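PDB 4FGM: aminopeptidase N family protein, which is probably a zinc-dependent aminopeptidase of the M61 family, cutting amino acids from the amino-terminal end of peptides. Local coordinates for residues A[316-330]-A[573-587]. Sequence-based numbering, arbitrary orientation.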
loop_
_atom_site.group_PDB
_atom_site.type_symbol
_atom_site.label_atom_id
_atom_site.label_comp_id
_atom_site.label_asym_id
_atom_site.label_seq_id
_atom_site.Cartn_x
_atom_site.Cartn_y
_atom_site.Cartn_z
ATOM N N TYR A 316 -4.617 -1.753 -14.588
ATOM C CA TYR A 316 -4.465 -1.977 -16.018
ATOM C C TYR A 316 -4.181 -3.442 -16.369
ATOM O O TYR A 316 -4.825 -4.011 -17.254
ATOM C CB TYR A 316 -3.359 -1.072 -16.566
ATOM C CG TYR A 316 -3.175 -1.183 -18.061
ATOM C CD1 TYR A 316 -4.234 -0.925 -18.936
ATOM C CD2 TYR A 316 -1.951 -1.580 -18.606
ATOM C CE1 TYR A 316 -4.081 -1.067 -20.313
ATOM C CE2 TYR A 316 -1.785 -1.722 -19.981
ATOM C CZ TYR A 316 -2.852 -1.467 -20.832
ATOM O OH TYR A 316 -2.689 -1.618 -22.192
ATOM N N LEU A 317 -3.228 -4.054 -15.673
ATOM C CA LEU A 317 -2.887 -5.454 -15.932
ATOM C C LEU A 317 -4.070 -6.385 -15.657
ATOM O O LEU A 317 -4.118 -7.509 -16.157
ATOM C CB LEU A 317 -1.678 -5.869 -15.089
ATOM C CG LEU A 317 -0.371 -5.169 -15.472
ATOM C CD1 LEU A 317 0.776 -5.781 -14.678
ATOM C CD2 LEU A 317 -0.118 -5.319 -16.982
ATOM N N LEU A 318 -5.021 -5.910 -14.858
ATOM C CA LEU A 318 -6.208 -6.693 -14.534
ATOM C C LEU A 318 -7.091 -6.796 -15.779
ATOM O O LEU A 318 -7.778 -7.801 -15.996
ATOM C CB LEU A 318 -6.967 -6.023 -13.385
ATOM C CG LEU A 318 -7.204 -6.833 -12.102
ATOM C CD1 LEU A 318 -5.923 -7.490 -11.602
ATOM C CD2 LEU A 318 -7.754 -5.901 -11.046
ATOM N N HIS A 319 -7.068 -5.750 -16.601
ATOM C CA HIS A 319 -7.848 -5.732 -17.838
ATOM C C HIS A 319 -7.057 -6.437 -18.928
ATOM O O HIS A 319 -7.614 -7.176 -19.741
ATOM C CB HIS A 319 -8.129 -4.299 -18.291
ATOM C CG HIS A 319 -8.644 -4.204 -19.694
ATOM N ND1 HIS A 319 -9.872 -4.702 -20.070
ATOM C CD2 HIS A 319 -8.076 -3.706 -20.818
ATOM C CE1 HIS A 319 -10.041 -4.517 -21.371
ATOM N NE2 HIS A 319 -8.967 -3.917 -21.846
ATOM N N THR A 320 -5.750 -6.197 -18.926
ATOM C CA THR A 320 -4.840 -6.777 -19.903
ATOM C C THR A 320 -4.777 -8.298 -19.821
ATOM O O THR A 320 -4.546 -8.974 -20.821
ATOM C CB THR A 320 -3.431 -6.182 -19.729
ATOM O OG1 THR A 320 -3.086 -5.451 -20.906
ATOM C CG2 THR A 320 -2.407 -7.257 -19.483
ATOM N N SER A 321 -4.983 -8.836 -18.625
ATOM C CA SER A 321 -4.956 -10.273 -18.434
ATOM C C SER A 321 -6.351 -10.838 -18.641
ATOM O O SER A 321 -6.563 -12.047 -18.543
ATOM C CB SER A 321 -4.460 -10.603 -17.029
ATOM O OG SER A 321 -5.215 -9.890 -16.068
ATOM N N GLY A 322 -7.301 -9.955 -18.920
ATOM C CA GLY A 322 -8.667 -10.390 -19.153
ATOM C C GLY A 322 -9.518 -10.684 -17.930
ATOM O O GLY A 322 -10.496 -11.412 -18.030
ATOM N N ILE A 323 -9.158 -10.132 -16.776
ATOM C CA ILE A 323 -9.944 -10.364 -15.567
ATOM C C ILE A 323 -11.140 -9.406 -15.569
ATOM O O ILE A 323 -12.262 -9.798 -15.244
ATOM C CB ILE A 323 -9.102 -10.130 -14.283
ATOM C CG1 ILE A 323 -7.865 -11.034 -14.291
ATOM C CG2 ILE A 323 -9.942 -10.414 -13.048
ATOM C CD1 ILE A 323 -8.174 -12.506 -14.334
ATOM N N ILE A 324 -10.890 -8.153 -15.945
ATOM C CA ILE A 324 -11.942 -7.139 -16.008
ATOM C C ILE A 324 -12.005 -6.507 -17.402
ATOM O O ILE A 324 -10.980 -6.367 -18.072
ATOM C CB ILE A 324 -11.707 -6.013 -14.980
ATOM C CG1 ILE A 324 -10.399 -5.287 -15.300
ATOM C CG2 ILE A 324 -11.697 -6.595 -13.562
ATOM C CD1 ILE A 324 -10.167 -4.048 -14.480
ATOM N N ASP A 325 -13.204 -6.128 -17.837
ATOM C CA ASP A 325 -13.366 -5.515 -19.152
ATOM C C ASP A 325 -12.959 -4.045 -19.121
ATOM O O ASP A 325 -12.569 -3.525 -18.077
ATOM C CB ASP A 325 -14.813 -5.642 -19.637
ATOM C CG ASP A 325 -15.803 -4.949 -18.723
ATOM O OD1 ASP A 325 -15.515 -3.824 -18.256
ATOM O OD2 ASP A 325 -16.885 -5.527 -18.484
ATOM N N GLU A 326 -13.061 -3.372 -20.263
ATOM C CA GLU A 326 -12.675 -1.971 -20.340
ATOM C C GLU A 326 -13.618 -1.035 -19.585
ATOM O O GLU A 326 -13.229 0.073 -19.220
ATOM C CB GLU A 326 -12.551 -1.528 -21.810
ATOM C CG GLU A 326 -13.709 -0.688 -22.352
ATOM C CD GLU A 326 -14.946 -1.503 -22.650
ATOM O OE1 GLU A 326 -14.916 -2.736 -22.451
ATOM O OE2 GLU A 326 -15.951 -0.906 -23.088
ATOM N N LYS A 327 -14.855 -1.471 -19.355
ATOM C CA LYS A 327 -15.813 -0.643 -18.633
ATOM C C LYS A 327 -15.365 -0.527 -17.175
ATOM O O LYS A 327 -15.269 0.573 -16.627
ATOM C CB LYS A 327 -17.218 -1.252 -18.715
ATOM C CG LYS A 327 -17.857 -1.219 -20.109
ATOM C CD LYS A 327 -18.243 0.199 -20.528
ATOM C CE LYS A 327 -18.930 0.225 -21.897
ATOM N NZ LYS A 327 -18.062 0.776 -22.988
ATOM N N ARG A 328 -15.083 -1.668 -16.551
ATOM C CA ARG A 328 -14.619 -1.683 -15.169
ATOM C C ARG A 328 -13.308 -0.931 -15.047
ATOM O O ARG A 328 -13.110 -0.145 -14.112
ATOM C CB ARG A 328 -14.412 -3.118 -14.684
ATOM C CG ARG A 328 -15.680 -3.778 -14.210
ATOM C CD ARG A 328 -15.426 -5.168 -13.678
ATOM N NE ARG A 328 -16.553 -5.614 -12.870
ATOM C CZ ARG A 328 -16.891 -5.078 -11.701
ATOM N NH1 ARG A 328 -16.185 -4.076 -11.198
ATOM N NH2 ARG A 328 -17.943 -5.537 -11.039
ATOM N N TYR A 329 -12.408 -1.172 -15.993
ATOM C CA TYR A 329 -11.117 -0.508 -15.954
ATOM C C TYR A 329 -11.235 1.012 -16.019
ATOM O O TYR A 329 -10.609 1.724 -15.223
ATOM C CB TYR A 329 -10.207 -0.984 -17.090
ATOM C CG TYR A 329 -8.930 -0.185 -17.107
ATOM C CD1 TYR A 329 -7.997 -0.315 -16.074
ATOM C CD2 TYR A 329 -8.722 0.808 -18.060
ATOM C CE1 TYR A 329 -6.906 0.530 -15.981
ATOM C CE2 TYR A 329 -7.634 1.663 -17.976
ATOM C CZ TYR A 329 -6.733 1.524 -16.929
ATOM O OH TYR A 329 -5.689 2.413 -16.800
ATOM N N LEU A 330 -12.031 1.509 -16.965
ATOM C CA LEU A 330 -12.189 2.954 -17.125
ATOM C C LEU A 330 -12.874 3.618 -15.937
ATOM O O LEU A 330 -12.677 4.808 -15.693
ATOM C CB LEU A 330 -12.936 3.283 -18.427
ATOM C CG LEU A 330 -12.110 3.164 -19.719
ATOM C CD1 LEU A 330 -12.982 3.520 -20.913
ATOM C CD2 LEU A 330 -10.898 4.094 -19.662
ATOM N N LEU A 573 -15.198 8.363 -17.588
ATOM C CA LEU A 573 -14.528 7.960 -18.820
ATOM C C LEU A 573 -15.268 6.868 -19.573
ATOM O O LEU A 573 -15.739 5.898 -18.980
ATOM C CB LEU A 573 -13.108 7.483 -18.517
ATOM C CG LEU A 573 -11.997 8.534 -18.576
ATOM C CD1 LEU A 573 -12.398 9.769 -17.805
ATOM C CD2 LEU A 573 -10.712 7.941 -18.022
ATOM N N SER A 574 -15.357 7.037 -20.886
ATOM C CA SER A 574 -16.031 6.073 -21.745
ATOM C C SER A 574 -15.389 6.014 -23.130
ATOM O O SER A 574 -14.850 7.004 -23.631
ATOM C CB SER A 574 -17.512 6.431 -21.882
ATOM O OG SER A 574 -17.668 7.770 -22.315
ATOM N N VAL A 575 -15.433 4.835 -23.737
ATOM C CA VAL A 575 -14.877 4.648 -25.065
ATOM C C VAL A 575 -15.982 4.938 -26.077
ATOM O O VAL A 575 -17.025 4.291 -26.070
ATOM C CB VAL A 575 -14.343 3.201 -25.243
ATOM C CG1 VAL A 575 -15.247 2.223 -24.528
ATOM C CG2 VAL A 575 -14.259 2.853 -26.720
ATOM N N GLU A 576 -15.754 5.931 -26.931
ATOM C CA GLU A 576 -16.731 6.309 -27.945
ATOM C C GLU A 576 -16.244 5.993 -29.360
ATOM O O GLU A 576 -17.041 5.931 -30.295
ATOM C CB GLU A 576 -17.060 7.801 -27.821
ATOM C CG GLU A 576 -18.038 8.153 -26.697
ATOM C CD GLU A 576 -19.493 7.918 -27.084
ATOM O OE1 GLU A 576 -19.895 8.366 -28.179
ATOM O OE2 GLU A 576 -20.236 7.299 -26.292
ATOM N N GLN A 577 -14.935 5.792 -29.504
ATOM C CA GLN A 577 -14.321 5.470 -30.791
ATOM C C GLN A 577 -13.415 4.252 -30.619
ATOM O O GLN A 577 -12.189 4.373 -30.584
ATOM C CB GLN A 577 -13.509 6.666 -31.295
ATOM C CG GLN A 577 -14.169 7.439 -32.422
ATOM C CD GLN A 577 -14.281 6.617 -33.697
ATOM O OE1 GLN A 577 -13.280 6.120 -34.216
ATOM N NE2 GLN A 577 -15.500 6.474 -34.207
ATOM N N PRO A 578 -14.014 3.055 -30.519
ATOM C CA PRO A 578 -13.325 1.771 -30.340
ATOM C C PRO A 578 -12.101 1.544 -31.217
ATOM O O PRO A 578 -11.044 1.133 -30.729
ATOM C CB PRO A 578 -14.423 0.751 -30.624
ATOM C CG PRO A 578 -15.651 1.452 -30.155
ATOM C CD PRO A 578 -15.459 2.837 -30.712
ATOM N N ASP A 579 -12.245 1.811 -32.510
ATOM C CA ASP A 579 -11.153 1.598 -33.448
ATOM C C ASP A 579 -9.928 2.478 -33.213
ATOM O O ASP A 579 -8.904 2.307 -33.870
ATOM C CB ASP A 579 -11.669 1.763 -34.878
ATOM C CG ASP A 579 -12.840 0.842 -35.178
ATOM O OD1 ASP A 579 -13.066 -0.106 -34.391
ATOM O OD2 ASP A 579 -13.530 1.056 -36.200
ATOM N N LYS A 580 -10.022 3.411 -32.273
ATOM C CA LYS A 580 -8.884 4.276 -31.978
ATOM C C LYS A 580 -8.103 3.767 -30.763
ATOM O O LYS A 580 -7.039 4.296 -30.435
ATOM C CB LYS A 580 -9.350 5.719 -31.741
ATOM C CG LYS A 580 -10.077 6.336 -32.935
ATOM C CD LYS A 580 -10.344 7.824 -32.752
ATOM C CE LYS A 580 -9.056 8.628 -32.798
ATOM N NZ LYS A 580 -9.305 10.093 -32.680
ATOM N N LEU A 581 -8.631 2.730 -30.112
ATOM C CA LEU A 581 -7.991 2.133 -28.939
ATOM C C LEU A 581 -6.601 1.591 -29.261
ATOM O O LEU A 581 -5.688 1.675 -28.442
ATOM C CB LEU A 581 -8.850 0.997 -28.376
ATOM C CG LEU A 581 -9.666 1.205 -27.094
ATOM C CD1 LEU A 581 -9.306 2.531 -26.445
ATOM C CD2 LEU A 581 -11.145 1.146 -27.416
ATOM N N LYS A 582 -6.452 1.032 -30.456
ATOM C CA LYS A 582 -5.177 0.479 -30.896
ATOM C C LYS A 582 -4.567 -0.517 -29.915
ATOM O O LYS A 582 -3.353 -0.519 -29.697
ATOM C CB LYS A 582 -4.169 1.601 -31.157
ATOM C CG LYS A 582 -3.888 1.879 -32.624
ATOM C CD LYS A 582 -4.751 3.004 -33.169
ATOM C CE LYS A 582 -4.196 3.538 -34.496
ATOM N NZ LYS A 582 -4.176 2.518 -35.588
ATOM N N GLY A 583 -5.403 -1.358 -29.318
ATOM C CA GLY A 583 -4.890 -2.351 -28.388
ATOM C C GLY A 583 -4.587 -1.897 -26.968
ATOM O O GLY A 583 -4.216 -2.720 -26.130
ATOM N N TRP A 584 -4.716 -0.606 -26.677
ATOM C CA TRP A 584 -4.460 -0.154 -25.317
ATOM C C TRP A 584 -5.536 -0.771 -24.438
ATOM O O TRP A 584 -5.276 -1.164 -23.302
ATOM C CB TRP A 584 -4.523 1.362 -25.217
ATOM C CG TRP A 584 -4.465 1.838 -23.806
ATOM C CD1 TRP A 584 -3.527 1.512 -22.869
ATOM C CD2 TRP A 584 -5.379 2.736 -23.163
ATOM N NE1 TRP A 584 -3.801 2.150 -21.680
ATOM C CE2 TRP A 584 -4.933 2.905 -21.831
ATOM C CE3 TRP A 584 -6.535 3.408 -23.579
ATOM C CZ2 TRP A 584 -5.598 3.726 -20.916
ATOM C CZ3 TRP A 584 -7.197 4.223 -22.669
ATOM C CH2 TRP A 584 -6.727 4.372 -21.352
ATOM N N LEU A 585 -6.747 -0.847 -24.978
ATOM C CA LEU A 585 -7.871 -1.449 -24.276
ATOM C C LEU A 585 -8.586 -2.381 -25.249
ATOM O O LEU A 585 -8.511 -2.201 -26.462
ATOM C CB LEU A 585 -8.855 -0.381 -23.776
ATOM C CG LEU A 585 -8.371 0.643 -22.748
ATOM C CD1 LEU A 585 -9.525 1.561 -22.363
ATOM C CD2 LEU A 585 -7.827 -0.071 -21.525
ATOM N N THR A 586 -9.269 -3.378 -24.705
ATOM C CA THR A 586 -10.008 -4.339 -25.508
ATOM C C THR A 586 -11.501 -4.154 -25.256
ATOM O O THR A 586 -11.987 -4.400 -24.155
ATOM C CB THR A 586 -9.615 -5.776 -25.136
ATOM O OG1 THR A 586 -8.227 -5.983 -25.431
ATOM C CG2 THR A 586 -10.460 -6.775 -25.907
ATOM N N PRO A 587 -12.248 -3.715 -26.276
ATOM C CA PRO A 587 -13.695 -3.490 -26.172
ATOM C C PRO A 587 -14.518 -4.774 -26.096
ATOM O O PRO A 587 -13.935 -5.839 -26.392
ATOM C CB PRO A 587 -13.997 -2.687 -27.426
ATOM C CG PRO A 587 -13.052 -3.295 -28.419
ATOM C CD PRO A 587 -11.763 -3.381 -27.627
#
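H319 takes the backbone N-H of T586 on its NE2, a 2.9 Å bond that is nearly straight (168°) and lies in the imidazole plane; CG lies opposite the backbone N (chi1 167°), which carries the ring toward T586. Y316 OH donates to W584 O at 2.9 Å, on an in-plane lone pair; Y316 and H319, about one helical turn apart, thereby hold the tail. The Y316 and W584 pyrrole rings are near parallel (23°) but slid apart, barely overlapping. L585, between the two bonded residues, packs its CD2 3.7 Å from both Y329 CD2 and H319 CD2, and its CD1 3.9 Å from L330 CD2. Helices 308-320 and 326-342 of the M61 HExxH zinc domain thus dock the tail and strand 570-575, itself paired with strand 461-466. There L330 CD2 meets L573 CD2 at 4.2 Å, and V575 CG1 sits 3.5 Å from E326 OE2, salt-bridged to K327 NZ. In the second shell, H319 ND1 donates to I324 O (2.8 Å), fixing the ring's rotation and leaving NE2 as acceptor. A leucine here would probably leave T586 N and I324 O without these partners. The Y312 ring meets Y316 nearly parallel, its OH hydrogen-bonded to W584 NE1.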